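Local coordinates for protein putative beta-glucosidase (Bifidobacterium adolescentis, PDB 5WAB) that is a family 3 glycoside hydrolase with beta-glucosidase activity, probably also releasing terminal arabinopyranose from a ginsenoside, at residues 168-173 and 202-207. Sequence-based numbering, arbitrary orientation.
Sequences SANISQ and RINGVH
Strands 168-170 and 202-203 run parallel, joined by two backbone hydrogen bonds: Ala169 N to Arg202 O (2.7 Å) and Asn204 N to Ala169 O (3.0 Å). Next along, the Asn204 carboxamide grips the backbone N and O of Ile171. Its OD1 accepts from Ile171 N at 3.0 Å, while ND2 gives to Ile171 O at 3.1 Å, in plane and on a lone pair. The second ND2 partner is a water that donates to Gln173 OE1. Ser168 OG, anti to its backbone N (chi1 169°), lies in a relay: it accepts from Gly205 N (3.0 Å) and donates to Asn170 OD1 (2.7 Å); Asn170 ND2 is hydrogen-bonded to Asp519 OD1. An alanine in place of Ser168 would remove the hydroxyl serving both Gly205 N and Asn170 OD1, and would probably loosen the turn. Ser168 CB lies over one face of the Arg202 guanidinium, 3.4 Å above its plane and toward the rim; Arg202 NE donates a hydrogen bond to Arg166 O. Ile203 to Val206 form a type I' turn, so strand 202-203 enters a hairpin at the edge of a small mixed sheet that joins this family 3 N-terminal, TIM-barrel-type domain to strand 517-519 of the C-terminal one.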
# COMPACT_ATOMS: atom_id res chain seq x y z
N SER A 168 -21.63 -4.11 -4.63
CA SER A 168 -21.01 -5.23 -5.32
C SER A 168 -19.99 -4.68 -6.31
O SER A 168 -20.36 -3.99 -7.27
CB SER A 168 -22.06 -6.06 -6.04
OG SER A 168 -21.47 -7.00 -6.92
N ALA A 169 -18.72 -4.97 -6.08
CA ALA A 169 -17.70 -4.64 -7.06
C ALA A 169 -17.80 -5.68 -8.16
O ALA A 169 -17.46 -6.85 -7.95
CB ALA A 169 -16.31 -4.62 -6.43
N ASN A 170 -18.30 -5.27 -9.33
CA ASN A 170 -18.46 -6.15 -10.48
C ASN A 170 -17.21 -6.03 -11.34
O ASN A 170 -16.99 -5.02 -12.01
CB ASN A 170 -19.73 -5.79 -11.25
CG ASN A 170 -20.98 -5.99 -10.42
OD1 ASN A 170 -21.03 -6.86 -9.55
ND2 ASN A 170 -22.01 -5.18 -10.68
N ILE A 171 -16.40 -7.09 -11.33
CA ILE A 171 -15.04 -7.07 -11.86
C ILE A 171 -14.86 -8.26 -12.78
O ILE A 171 -15.33 -9.37 -12.48
CB ILE A 171 -14.00 -7.12 -10.72
CG1 ILE A 171 -14.36 -6.12 -9.62
CG2 ILE A 171 -12.60 -6.87 -11.26
CD1 ILE A 171 -13.44 -6.20 -8.43
N SER A 172 -14.19 -8.05 -13.91
CA SER A 172 -13.86 -9.16 -14.78
C SER A 172 -12.78 -10.03 -14.13
O SER A 172 -12.05 -9.60 -13.24
CB SER A 172 -13.36 -8.67 -16.14
OG SER A 172 -12.06 -8.13 -16.00
N GLN A 173 -12.68 -11.27 -14.62
CA GLN A 173 -11.69 -12.20 -14.08
C GLN A 173 -10.27 -11.71 -14.32
O GLN A 173 -9.43 -11.75 -13.41
CB GLN A 173 -11.89 -13.59 -14.67
CG GLN A 173 -13.11 -14.27 -14.08
CD GLN A 173 -13.03 -14.35 -12.56
OE1 GLN A 173 -13.89 -13.81 -11.86
NE2 GLN A 173 -12.01 -15.03 -12.05
N ARG A 202 -19.26 -6.97 -1.69
CA ARG A 202 -19.50 -8.10 -2.56
C ARG A 202 -18.62 -8.00 -3.80
O ARG A 202 -18.24 -6.90 -4.23
CB ARG A 202 -20.97 -8.17 -2.99
CG ARG A 202 -21.98 -8.43 -1.88
CD ARG A 202 -23.40 -8.41 -2.43
NE ARG A 202 -23.77 -7.09 -2.91
CZ ARG A 202 -24.75 -6.84 -3.78
NH1 ARG A 202 -25.46 -7.83 -4.30
NH2 ARG A 202 -25.00 -5.59 -4.15
N ILE A 203 -18.27 -9.15 -4.36
CA ILE A 203 -17.58 -9.22 -5.65
C ILE A 203 -18.45 -10.05 -6.57
O ILE A 203 -18.61 -11.27 -6.38
CB ILE A 203 -16.18 -9.83 -5.52
CG1 ILE A 203 -15.31 -8.96 -4.61
CG2 ILE A 203 -15.56 -10.01 -6.91
CD1 ILE A 203 -13.95 -9.55 -4.31
N ASN A 204 -19.04 -9.40 -7.57
CA ASN A 204 -19.94 -10.05 -8.52
C ASN A 204 -21.10 -10.73 -7.80
O ASN A 204 -21.48 -11.86 -8.11
CB ASN A 204 -19.17 -11.05 -9.40
CG ASN A 204 -18.12 -10.36 -10.25
OD1 ASN A 204 -18.37 -9.32 -10.85
ND2 ASN A 204 -16.92 -10.94 -10.30
N GLY A 205 -21.68 -10.03 -6.82
CA GLY A 205 -22.87 -10.49 -6.14
C GLY A 205 -22.66 -11.28 -4.86
O GLY A 205 -23.65 -11.63 -4.20
N VAL A 206 -21.42 -11.59 -4.49
CA VAL A 206 -21.14 -12.43 -3.33
C VAL A 206 -20.29 -11.64 -2.35
O VAL A 206 -19.20 -11.17 -2.70
CB VAL A 206 -20.44 -13.74 -3.73
CG1 VAL A 206 -20.23 -14.61 -2.52
CG2 VAL A 206 -21.27 -14.48 -4.78
N HIS A 207 -20.78 -11.50 -1.11
CA HIS A 207 -19.98 -10.90 -0.05
C HIS A 207 -18.73 -11.74 0.18
O HIS A 207 -18.77 -12.97 0.10
CB HIS A 207 -20.79 -10.82 1.25
CG HIS A 207 -21.64 -9.59 1.36
ND1 HIS A 207 -21.11 -8.32 1.49
CD2 HIS A 207 -22.98 -9.44 1.38
CE1 HIS A 207 -22.09 -7.44 1.58
NE2 HIS A 207 -23.24 -8.09 1.51
O HOH W 1 -15.50 -13.48 -9.55